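Long-range contacts in xylooligosaccharide oxidase (Myceliophthora thermophila, PDB 5L6G), which oxidises the C1 hydroxyl of xylooligosaccharides and related sugars to lactones with a bicovalently bound FAD, reducing molecular oxygen to hydrogen peroxide: residues G84-N88 with T483-Y488; N289-K294 with L308-E313; Y376-Y382 with L408-Y414. Residue numbers count along the deposited sequence, not the author numbering.

Contact 1. Residues G84-N88 with T483-Y488; sequences GVKAN and TELFYY
A turn of the berberine-like C-terminal region, following helix 470-480, is docked on the start of an outer strand of the FAD-binding domain, mainly through polar bonds. Gly84 leaves helix 70-83 at positive phi (97/49), where a CB would collide with the preceding carbonyl, so glycine fits; Val85 to Asn88 are then extended. Facing them, Glu484 (57/46) opens a type I turn to Tyr487 through Leu485 (-56/-38) and Phe486 (-91/30), closed by a weak Tyr487 N to Glu484 O bond of 3.2 Å. The two chains advance in step only briefly, Lys86 beside Leu485 (CA to CA 5.0 Å) and Ala87 beside Phe486 (CA to CA 5.3 Å). One backbone bond joins them, Ala87 N to Leu485 O at 2.9 Å, with a CA-H...O contact from Phe486 CA to Ala87 O (3.3 Å); the small Ala87 suits its buried place, its CB 4.5 Å from Leu485 CG and against Ala80. Lys86 (mmtt) reaches along the turn, its CD 3.8 Å from Tyr487 CB, and its NZ donates to Glu484 O at 2.8 Å. Asn88, with chi1 in m, uses its amide both ways: ND2 donates to Tyr487 O at 3.0 Å, while OD1 bonds His107. Leu485 (tp) brings CD1 to 3.3 Å from Val85 O. The Asp481 carboxylate accepts from the backbone N of Leu485 and Phe486, bracing the turn. Leu485 also packs on Val77 and Ala80 of helix 70-83, Tyr488 reaches Ser215 and comes within about 4 Å of the FAD, and Lys86 and Asn88 bond through their backbones to strand 108-111.

Contact 2. Residues N289-K294 with L308-E313; sequences NASALK and LSSVQE. With NAG (2-acetamido-2-deoxy-beta-D-glucopyranose), chain G; NAG (2-acetamido-2-deoxy-beta-D-glucopyranose), chain E.
Small and branched side chains of a helix's first turns fill the spaces between Leu308, Val311 and Glu313 of an edge strand. Helix 290-294 and strand 308-313 run at 138°, their axes 9.4 Å apart at closest. Ser310, at phi/psi 50/47, breaks the strand's alternation, so Leu308 and Val311 both face the helix, as does Glu313; Ala290 and Leu293 point back. Ala290, a low bump, lets the chains approach to 6.2 Å (CA to Glu313 CA); its CB rests 3.9 Å from Val311 CG1. Leu293 (tp) wedges CD2 between Val311 CG1 (4.2 Å) and Leu308 CD1 (4.5 Å), while Lys294 lays CG against Leu308 CD1 at 4.0 Å. At the helix start, where NH groups lack acceptors, Glu313 OE1 takes Ala290 N (3.1 Å). Asn289 is the N-cap: with chi1 in p, its OD1 accepts from Ala292 N at 3.0 Å, and its ND2 carries an N-linked NAG (ND2-C1 1.5 Å). Strand 280-286, helix 290-304 and strand 308-314 form a beta-alpha-beta crossover, its parallel strands separated by strand 234-240.

Contact 3. Residues Y376-Y382 with L408-Y414; sequences YIIIDMY and LFLYELY. With XYP (beta-D-xylopyranose), chain H.
The floor of the sugar-binding site is built on this strand pair, and Glu412, an established substrate-binding residue, rises from it. Strands 376-381 and 409-414 run antiparallel (161°), axes 4.6 Å apart. Tyr376-Tyr414, Ile378-Glu412 and Asp380-Leu410 are hydrogen-bonded pairs: Tyr376 N to Tyr414 O and Tyr414 N to Tyr376 O are both 2.9 Å, Ile378 N to Glu412 O 2.7 Å, Glu412 N to Ile378 O 3.0 Å, and Asp380 N to Leu410 O 2.6 Å. The side chains of these three pairs share the face toward the site. Tyr382 N to Leu408 O (3.2 Å) follows. Glu412 (tt) accepts from xylose O1 through OE1 at 2.9 Å, though the modelled position of OE1 is less certain; its OE2 bonds Tyr96, with a weak contact to Tyr376 OH (3.1 Å). Tyr376 (chi1 in p) leans across the neighbouring strand, taking Tyr414 CB over its ring face, 3.5 Å from the centroid. Acidic Asp380 suits a place beside Arg272, another substrate-binding residue. The two strands are consecutive antiparallel neighbours in the interior of the eight-stranded sheet, linked by residues 382-408 without helix or strand; Leu408 and Phe409 both oppose Thr349 of strand 341-349 in a classic beta bulge. The other face is greasy: Ile379 CG2 meets Phe409 CD1 at 3.7 Å and its CG1 meets Tyr411 CD2 at 3.8 Å, Ile377 CG1 lies 4.3 Å from Leu413 CG, and Met381 SD lies 5.2 Å from the Phe409 ring centroid, at its edge, a Met-aromatic contact, with Met381 CE 3.4 Å from Phe409 CE1. Trp253 of helix 246-261 packs against Ile379, Phe409 and Tyr411.

Contacts 2 and 3 share one eight-stranded antiparallel sheet: contact 2 packs helix 290-304 on its outermost strand 308-314, and contact 3 joins two interior strands, 374-381 and 409-417. Their centres are 23 Å apart, their nearest atoms about 12 Å. Contact 1 sets a C-terminal loop against strand 87-90, an outer strand of the small mixed sheet, on the opposite side of the chain's centre, 49 Å from contact 2 and 32 Å from contact 3 between centres. Along the chain, contact 2 closes before contact 3 opens, and both fall between the two segments of contact 1, so the C-terminal region ends docked on the FAD-binding domain, with Tyr488 near the flavin.

Contact 1. Residues G84-N88 with T483-Y488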
loop_
_atom_site.group_PDB
_atom_site.type_symbol
_atom_site.label_atom_id
_atom_site.label_comp_id
_atom_site.label_asym_id
_atom_site.label_seq_id
_atom_site.Cartn_x
_atom_site.Cartn_y
_atom_site.Cartn_z
ATOM N N GLY A 84 23.320 -13.609 -13.372
ATOM C CA GLY A 84 22.951 -14.509 -12.292
ATOM C C GLY A 84 22.865 -13.765 -10.986
ATOM O O GLY A 84 23.430 -14.185 -9.980
ATOM N N VAL A 85 22.160 -12.636 -11.009
ATOM C CA VAL A 85 21.835 -11.902 -9.812
ATOM C C VAL A 85 20.325 -11.680 -9.850
ATOM O O VAL A 85 19.687 -11.796 -10.895
ATOM C CB VAL A 85 22.616 -10.558 -9.684
ATOM C CG1 VAL A 85 24.134 -10.806 -9.597
ATOM C CG2 VAL A 85 22.307 -9.604 -10.835
ATOM N N LYS A 86 19.754 -11.417 -8.691
ATOM C CA LYS A 86 18.338 -11.145 -8.586
ATOM C C LYS A 86 18.112 -9.700 -8.992
ATOM O O LYS A 86 19.056 -8.902 -8.976
ATOM C CB LYS A 86 17.863 -11.390 -7.161
ATOM C CG LYS A 86 18.091 -12.806 -6.675
ATOM C CD LYS A 86 17.397 -13.838 -7.541
ATOM C CE LYS A 86 17.559 -15.231 -6.940
ATOM N NZ LYS A 86 16.838 -16.288 -7.707
ATOM N N ALA A 87 16.879 -9.372 -9.389
ATOM C CA ALA A 87 16.548 -8.021 -9.808
ATOM C C ALA A 87 15.219 -7.631 -9.234
ATOM O O ALA A 87 14.305 -8.458 -9.195
ATOM C CB ALA A 87 16.493 -7.936 -11.327
ATOM N N ASN A 88 15.093 -6.386 -8.772
ATOM C CA ASN A 88 13.800 -5.883 -8.317
ATOM C C ASN A 88 13.570 -4.481 -8.810
ATOM O O ASN A 88 14.484 -3.684 -8.781
ATOM C CB ASN A 88 13.736 -5.873 -6.779
ATOM C CG ASN A 88 14.207 -7.162 -6.185
ATOM O OD1 ASN A 88 15.408 -7.338 -5.928
ATOM N ND2 ASN A 88 13.291 -8.109 -6.030
ATOM N N THR A 483 12.722 -19.286 -12.189
ATOM C CA THR A 483 14.047 -19.141 -11.579
ATOM C C THR A 483 14.041 -18.111 -10.442
ATOM O O THR A 483 15.056 -17.911 -9.787
ATOM C CB THR A 483 15.139 -18.758 -12.604
ATOM O OG1 THR A 483 14.986 -17.389 -12.987
ATOM C CG2 THR A 483 15.079 -19.643 -13.834
ATOM N N GLU A 484 12.903 -17.461 -10.199
ATOM C CA GLU A 484 12.789 -16.461 -9.148
ATOM C C GLU A 484 13.794 -15.341 -9.324
ATOM O O GLU A 484 14.475 -14.922 -8.378
ATOM C CB GLU A 484 12.926 -17.074 -7.755
ATOM C CG GLU A 484 11.936 -18.194 -7.480
ATOM C CD GLU A 484 11.965 -18.614 -6.037
ATOM O OE1 GLU A 484 11.554 -17.816 -5.187
ATOM O OE2 GLU A 484 12.426 -19.723 -5.757
ATOM N N LEU A 485 13.887 -14.853 -10.548
ATOM C CA LEU A 485 14.704 -13.687 -10.810
ATOM C C LEU A 485 14.301 -12.507 -9.934
ATOM O O LEU A 485 15.160 -11.750 -9.471
ATOM C CB LEU A 485 14.619 -13.276 -12.281
ATOM C CG LEU A 485 15.530 -12.106 -12.642
ATOM C CD1 LEU A 485 16.976 -12.553 -12.587
ATOM C CD2 LEU A 485 15.219 -11.569 -14.022
ATOM N N PHE A 486 13.000 -12.353 -9.716
ATOM C CA PHE A 486 12.476 -11.224 -8.942
ATOM C C PHE A 486 12.349 -11.510 -7.447
ATOM O O PHE A 486 11.532 -10.910 -6.765
ATOM C CB PHE A 486 11.134 -10.790 -9.530
ATOM C CG PHE A 486 11.226 -10.390 -10.974
ATOM C CD1 PHE A 486 12.049 -9.337 -11.358
ATOM C CD2 PHE A 486 10.502 -11.052 -11.943
ATOM C CE1 PHE A 486 12.141 -8.942 -12.693
ATOM C CE2 PHE A 486 10.592 -10.675 -13.273
ATOM C CZ PHE A 486 11.409 -9.619 -13.649
ATOM N N TYR A 487 13.218 -12.380 -6.952
ATOM C CA TYR A 487 13.196 -12.830 -5.578
ATOM C C TYR A 487 13.358 -11.677 -4.614
ATOM O O TYR A 487 14.130 -10.762 -4.846
ATOM C CB TYR A 487 14.331 -13.851 -5.340
ATOM C CG TYR A 487 14.490 -14.184 -3.883
ATOM C CD1 TYR A 487 13.672 -15.121 -3.287
ATOM C CD2 TYR A 487 15.397 -13.487 -3.078
ATOM C CE1 TYR A 487 13.782 -15.415 -1.946
ATOM C CE2 TYR A 487 15.518 -13.775 -1.730
ATOM C CZ TYR A 487 14.689 -14.727 -1.164
ATOM O OH TYR A 487 14.767 -15.028 0.180
ATOM N N TYR A 488 12.592 -11.736 -3.533
ATOM C CA TYR A 488 12.881 -10.997 -2.330
ATOM C C TYR A 488 12.409 -11.889 -1.188
ATOM O O TYR A 488 11.744 -12.880 -1.446
ATOM C CB TYR A 488 12.253 -9.614 -2.315
ATOM C CG TYR A 488 10.755 -9.546 -2.462
ATOM C CD1 TYR A 488 10.159 -9.560 -3.717
ATOM C CD2 TYR A 488 9.953 -9.393 -1.362
ATOM C CE1 TYR A 488 8.775 -9.433 -3.866
ATOM C CE2 TYR A 488 8.575 -9.279 -1.498
ATOM C CZ TYR A 488 7.993 -9.308 -2.750
ATOM O OH TYR A 488 6.616 -9.156 -2.846
#

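Contact 2. Residues N289-K294 with L308-E313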
loop_
_atom_site.group_PDB
_atom_site.type_symbol
_atom_site.label_atom_id
_atom_site.label_comp_id
_atom_site.label_asym_id
_atom_site.label_seq_id
_atom_site.Cartn_x
_atom_site.Cartn_y
_atom_site.Cartn_z
ATOM N N ASN A 289 -20.335 17.975 0.434
ATOM C CA ASN A 289 -20.108 19.212 1.172
ATOM C C ASN A 289 -20.374 19.003 2.657
ATOM O O ASN A 289 -20.738 17.900 3.074
ATOM C CB ASN A 289 -20.957 20.349 0.586
ATOM C CG ASN A 289 -22.434 20.026 0.561
ATOM O OD1 ASN A 289 -22.940 19.342 1.443
ATOM N ND2 ASN A 289 -23.144 20.534 -0.462
ATOM N N ALA A 290 -20.185 20.051 3.459
ATOM C CA ALA A 290 -20.209 19.908 4.913
ATOM C C ALA A 290 -21.597 19.596 5.441
ATOM O O ALA A 290 -21.737 18.818 6.378
ATOM C CB ALA A 290 -19.652 21.155 5.586
ATOM N N SER A 291 -22.628 20.205 4.853
ATOM C CA SER A 291 -24.005 19.950 5.299
ATOM C C SER A 291 -24.401 18.499 5.025
ATOM O O SER A 291 -25.104 17.887 5.819
ATOM C CB SER A 291 -25.005 20.920 4.643
ATOM O OG SER A 291 -24.743 21.054 3.265
ATOM N N ALA A 292 -23.921 17.947 3.911
ATOM C CA ALA A 292 -24.224 16.564 3.557
ATOM C C ALA A 292 -23.508 15.612 4.523
ATOM O O ALA A 292 -24.093 14.628 4.992
ATOM C CB ALA A 292 -23.838 16.288 2.112
ATOM N N LEU A 293 -22.252 15.919 4.839
ATOM C CA LEU A 293 -21.516 15.155 5.850
ATOM C C LEU A 293 -22.246 15.134 7.195
ATOM O O LEU A 293 -22.439 14.070 7.791
ATOM C CB LEU A 293 -20.113 15.740 6.053
ATOM C CG LEU A 293 -19.396 15.286 7.328
ATOM C CD1 LEU A 293 -19.115 13.795 7.250
ATOM C CD2 LEU A 293 -18.122 16.074 7.565
ATOM N N LYS A 294 -22.631 16.313 7.678
ATOM C CA LYS A 294 -23.231 16.428 9.004
ATOM C C LYS A 294 -24.448 15.517 9.118
ATOM O O LYS A 294 -24.624 14.814 10.110
ATOM C CB LYS A 294 -23.619 17.883 9.297
ATOM C CG LYS A 294 -22.442 18.824 9.528
ATOM C CD LYS A 294 -22.914 20.267 9.676
ATOM C CE LYS A 294 -21.741 21.232 9.817
ATOM N NZ LYS A 294 -21.135 21.191 11.179
ATOM N N LEU A 308 -18.493 15.984 16.195
ATOM C CA LEU A 308 -17.649 16.317 15.048
ATOM C C LEU A 308 -16.714 17.443 15.413
ATOM O O LEU A 308 -17.088 18.336 16.166
ATOM C CB LEU A 308 -18.482 16.839 13.875
ATOM C CG LEU A 308 -19.011 15.952 12.761
ATOM C CD1 LEU A 308 -19.691 16.821 11.698
ATOM C CD2 LEU A 308 -17.905 15.113 12.161
ATOM N N SER A 309 -15.514 17.435 14.847
ATOM C CA SER A 309 -14.635 18.600 14.951
ATOM C C SER A 309 -13.856 18.787 13.656
ATOM O O SER A 309 -13.847 17.899 12.789
ATOM C CB SER A 309 -13.690 18.474 16.145
ATOM O OG SER A 309 -12.958 17.263 16.098
ATOM N N SER A 310 -13.239 19.960 13.519
ATOM C CA SER A 310 -12.363 20.260 12.390
ATOM C C SER A 310 -13.030 19.936 11.057
ATOM O O SER A 310 -12.428 19.302 10.195
ATOM C CB SER A 310 -11.054 19.461 12.496
ATOM O OG SER A 310 -10.326 19.823 13.657
ATOM N N VAL A 311 -14.272 20.366 10.889
ATOM C CA VAL A 311 -14.973 20.120 9.638
ATOM C C VAL A 311 -14.465 21.146 8.630
ATOM O O VAL A 311 -14.630 22.343 8.829
ATOM C CB VAL A 311 -16.487 20.229 9.818
ATOM C CG1 VAL A 311 -17.204 20.115 8.484
ATOM C CG2 VAL A 311 -16.970 19.164 10.793
ATOM N N GLN A 312 -13.841 20.673 7.562
ATOM C CA GLN A 312 -13.240 21.551 6.552
ATOM C C GLN A 312 -13.650 21.083 5.162
ATOM O O GLN A 312 -13.382 19.948 4.793
ATOM C CB GLN A 312 -11.715 21.508 6.646
ATOM C CG GLN A 312 -11.115 22.192 7.865
ATOM C CD GLN A 312 -9.657 21.805 8.071
ATOM O OE1 GLN A 312 -8.940 21.517 7.118
ATOM N NE2 GLN A 312 -9.221 21.790 9.323
ATOM N N GLU A 313 -14.277 21.969 4.395
ATOM C CA GLU A 313 -14.621 21.668 3.013
ATOM C C GLU A 313 -13.452 22.029 2.100
ATOM O O GLU A 313 -12.837 23.079 2.262
ATOM C CB GLU A 313 -15.832 22.475 2.570
ATOM C CG GLU A 313 -17.016 22.391 3.506
ATOM C CD GLU A 313 -18.245 23.045 2.920
ATOM O OE1 GLU A 313 -18.836 22.428 2.008
ATOM O OE2 GLU A 313 -18.602 24.168 3.362
HETATM C C1 NAG G . -24.568 20.296 -0.605
HETATM C C2 NAG G . -25.202 21.532 -1.260
HETATM C C3 NAG G . -26.650 21.298 -1.676
HETATM C C4 NAG G . -26.796 19.990 -2.434
HETATM C C5 NAG G . -26.131 18.841 -1.679
HETATM C C6 NAG G . -26.147 17.554 -2.495
HETATM C C7 NAG G . -24.287 23.725 -0.669
HETATM C C8 NAG G . -24.224 24.857 0.317
HETATM N N2 NAG G . -25.073 22.686 -0.380
HETATM O O3 NAG G . -27.055 22.326 -2.547
HETATM O O4 NAG G . -28.172 19.738 -2.619
HETATM O O5 NAG G . -24.785 19.163 -1.416
HETATM O O6 NAG G . -26.010 16.445 -1.631
HETATM O O7 NAG G . -23.626 23.802 -1.707
HETATM C C1 NAG E . -15.685 23.412 -3.764
HETATM C C2 NAG E . -14.975 24.467 -2.909
HETATM C C3 NAG E . -14.483 25.662 -3.738
HETATM C C4 NAG E . -13.670 25.180 -4.938
HETATM C C5 NAG E . -14.526 24.197 -5.729
HETATM C C6 NAG E . -13.783 23.626 -6.935
HETATM C C7 NAG E . -15.483 24.894 -0.542
HETATM C C8 NAG E . -16.496 25.399 0.446
HETATM N N2 NAG E . -15.845 24.915 -1.829
HETATM O O3 NAG E . -13.695 26.520 -2.938
HETATM O O4 NAG E . -13.261 26.253 -5.762
HETATM O O5 NAG E . -14.863 23.122 -4.881
HETATM O O6 NAG E . -14.470 22.486 -7.415
HETATM O O7 NAG E . -14.390 24.490 -0.141
#

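Contact 3. Residues Y376-Y382 with L408-Y414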
loop_
_atom_site.group_PDB
_atom_site.type_symbol
_atom_site.label_atom_id
_atom_site.label_comp_id
_atom_site.label_asym_id
_atom_site.label_seq_id
_atom_site.Cartn_x
_atom_site.Cartn_y
_atom_site.Cartn_z
ATOM N N TYR A 376 1.818 4.704 16.210
ATOM C CA TYR A 376 0.391 4.913 15.947
ATOM C C TYR A 376 -0.239 3.632 15.456
ATOM O O TYR A 376 0.461 2.701 15.033
ATOM C CB TYR A 376 0.123 6.064 14.957
ATOM C CG TYR A 376 0.627 5.882 13.529
ATOM C CD1 TYR A 376 -0.075 5.084 12.612
ATOM C CD2 TYR A 376 1.765 6.546 13.079
ATOM C CE1 TYR A 376 0.366 4.932 11.300
ATOM C CE2 TYR A 376 2.202 6.402 11.755
ATOM C CZ TYR A 376 1.493 5.583 10.885
ATOM O OH TYR A 376 1.908 5.406 9.576
ATOM N N ILE A 377 -1.563 3.588 15.550
ATOM C CA ILE A 377 -2.359 2.539 14.947
ATOM C C ILE A 377 -3.433 3.194 14.067
ATOM O O ILE A 377 -4.078 4.173 14.461
ATOM C CB ILE A 377 -2.997 1.599 16.001
ATOM C CG1 ILE A 377 -3.780 0.476 15.321
ATOM C CG2 ILE A 377 -3.912 2.347 16.954
ATOM C CD1 ILE A 377 -4.216 -0.608 16.286
ATOM N N ILE A 378 -3.598 2.664 12.866
ATOM C CA ILE A 378 -4.697 3.080 12.017
ATOM C C ILE A 378 -5.631 1.886 11.875
ATOM O O ILE A 378 -5.183 0.779 11.635
ATOM C CB ILE A 378 -4.205 3.563 10.657
ATOM C CG1 ILE A 378 -3.557 4.936 10.800
ATOM C CG2 ILE A 378 -5.349 3.604 9.652
ATOM C CD1 ILE A 378 -3.000 5.481 9.498
ATOM N N ILE A 379 -6.924 2.106 12.076
ATOM C CA ILE A 379 -7.920 1.094 11.816
ATOM C C ILE A 379 -8.807 1.686 10.741
ATOM O O ILE A 379 -9.599 2.593 11.007
ATOM C CB ILE A 379 -8.775 0.742 13.069
ATOM C CG1 ILE A 379 -7.883 0.391 14.258
ATOM C CG2 ILE A 379 -9.711 -0.428 12.768
ATOM C CD1 ILE A 379 -8.507 0.701 15.590
ATOM N N ASP A 380 -8.678 1.178 9.522
ATOM C CA ASP A 380 -9.450 1.719 8.414
ATOM C C ASP A 380 -10.837 1.123 8.429
ATOM O O ASP A 380 -10.983 -0.081 8.639
ATOM C CB ASP A 380 -8.785 1.380 7.081
ATOM C CG ASP A 380 -7.540 2.181 6.840
ATOM O OD1 ASP A 380 -7.589 3.412 6.939
ATOM O OD2 ASP A 380 -6.518 1.591 6.496
ATOM N N MET A 381 -11.854 1.958 8.202
ATOM C CA MET A 381 -13.192 1.454 7.944
ATOM C C MET A 381 -13.196 0.909 6.514
ATOM O O MET A 381 -13.389 1.626 5.556
ATOM C CB MET A 381 -14.262 2.559 8.136
ATOM C CG MET A 381 -14.237 3.203 9.506
ATOM S SD MET A 381 -14.538 2.137 10.942
ATOM C CE MET A 381 -12.865 1.763 11.446
ATOM N N TYR A 382 -12.971 -0.389 6.395
ATOM C CA TYR A 382 -12.518 -0.992 5.150
ATOM C C TYR A 382 -13.645 -1.688 4.394
ATOM O O TYR A 382 -13.793 -1.531 3.179
ATOM C CB TYR A 382 -11.389 -1.964 5.508
ATOM C CG TYR A 382 -10.845 -2.806 4.383
ATOM C CD1 TYR A 382 -11.428 -4.024 4.061
ATOM C CD2 TYR A 382 -9.746 -2.399 3.663
ATOM C CE1 TYR A 382 -10.938 -4.810 3.050
ATOM C CE2 TYR A 382 -9.229 -3.183 2.649
ATOM C CZ TYR A 382 -9.835 -4.383 2.341
ATOM O OH TYR A 382 -9.326 -5.152 1.334
ATOM N N LEU A 408 -13.316 -6.656 7.245
ATOM C CA LEU A 408 -14.042 -5.494 7.723
ATOM C C LEU A 408 -13.126 -4.323 8.015
ATOM O O LEU A 408 -13.517 -3.166 7.789
ATOM C CB LEU A 408 -14.754 -5.864 9.007
ATOM C CG LEU A 408 -15.745 -4.827 9.511
ATOM C CD1 LEU A 408 -16.806 -4.511 8.466
ATOM C CD2 LEU A 408 -16.384 -5.317 10.800
ATOM N N PHE A 409 -11.938 -4.634 8.552
ATOM C CA PHE A 409 -10.977 -3.631 9.009
ATOM C C PHE A 409 -9.607 -3.937 8.439
ATOM O O PHE A 409 -9.185 -5.091 8.387
ATOM C CB PHE A 409 -10.812 -3.628 10.534
ATOM C CG PHE A 409 -12.029 -3.187 11.286
ATOM C CD1 PHE A 409 -12.622 -1.968 11.012
ATOM C CD2 PHE A 409 -12.578 -3.993 12.266
ATOM C CE1 PHE A 409 -13.726 -1.553 11.710
ATOM C CE2 PHE A 409 -13.701 -3.597 12.948
ATOM C CZ PHE A 409 -14.273 -2.366 12.683
ATOM N N LEU A 410 -8.926 -2.872 8.051
ATOM C CA LEU A 410 -7.522 -2.889 7.701
ATOM C C LEU A 410 -6.751 -2.044 8.696
ATOM O O LEU A 410 -7.166 -0.935 9.080
ATOM C CB LEU A 410 -7.346 -2.333 6.296
ATOM C CG LEU A 410 -5.963 -2.042 5.761
ATOM C CD1 LEU A 410 -5.219 -3.356 5.630
ATOM C CD2 LEU A 410 -6.058 -1.309 4.416
ATOM N N TYR A 411 -5.595 -2.548 9.091
ATOM C CA TYR A 411 -4.822 -1.920 10.140
ATOM C C TYR A 411 -3.399 -1.646 9.703
ATOM O O TYR A 411 -2.780 -2.475 9.019
ATOM C CB TYR A 411 -4.720 -2.829 11.347
ATOM C CG TYR A 411 -6.004 -3.341 11.952
ATOM C CD1 TYR A 411 -6.759 -4.323 11.310
ATOM C CD2 TYR A 411 -6.427 -2.899 13.187
ATOM C CE1 TYR A 411 -7.891 -4.861 11.880
ATOM C CE2 TYR A 411 -7.563 -3.425 13.777
ATOM C CZ TYR A 411 -8.293 -4.408 13.126
ATOM O OH TYR A 411 -9.426 -4.934 13.692
ATOM N N GLU A 412 -2.891 -0.497 10.141
ATOM C CA GLU A 412 -1.488 -0.194 10.079
ATOM C C GLU A 412 -1.031 0.049 11.517
ATOM O O GLU A 412 -1.626 0.867 12.220
ATOM C CB GLU A 412 -1.206 1.056 9.248
ATOM C CG GLU A 412 0.284 1.295 9.049
ATOM C CD GLU A 412 0.595 2.565 8.275
ATOM O OE1 GLU A 412 -0.332 3.383 8.015
ATOM O OE2 GLU A 412 1.789 2.751 7.953
ATOM N N LEU A 413 0.008 -0.671 11.930
ATOM C CA LEU A 413 0.641 -0.471 13.224
ATOM C C LEU A 413 2.061 -0.014 12.961
ATOM O O LEU A 413 2.791 -0.641 12.221
ATOM C CB LEU A 413 0.639 -1.741 14.080
ATOM C CG LEU A 413 -0.694 -2.414 14.457
ATOM C CD1 LEU A 413 -1.236 -3.265 13.331
ATOM C CD2 LEU A 413 -0.541 -3.272 15.707
ATOM N N TYR A 414 2.446 1.097 13.574
ATOM C CA TYR A 414 3.657 1.804 13.175
ATOM C C TYR A 414 4.403 2.229 14.412
ATOM O O TYR A 414 3.831 2.851 15.299
ATOM C CB TYR A 414 3.269 3.020 12.350
ATOM C CG TYR A 414 4.321 3.573 11.422
ATOM C CD1 TYR A 414 4.399 3.139 10.103
ATOM C CD2 TYR A 414 5.181 4.582 11.821
ATOM C CE1 TYR A 414 5.334 3.663 9.227
ATOM C CE2 TYR A 414 6.122 5.116 10.940
ATOM C CZ TYR A 414 6.176 4.651 9.639
ATOM O OH TYR A 414 7.063 5.178 8.741
HETATM O O1 XYP H . -1.950 4.338 5.842
HETATM C C1 XYP H . -0.972 5.365 5.698
HETATM C C2 XYP H . -1.531 6.672 6.258
HETATM C C3 XYP H . -0.459 7.752 6.314
HETATM C C4 XYP H . 0.773 7.233 7.050
HETATM C C5 XYP H . 1.255 5.909 6.443
HETATM O O2 XYP H . -2.598 7.092 5.407
HETATM O O3 XYP H . -0.984 8.959 6.894
HETATM O O4 XYP H . 1.847 8.173 6.926
HETATM O O5 XYP H . 0.204 4.950 6.375
#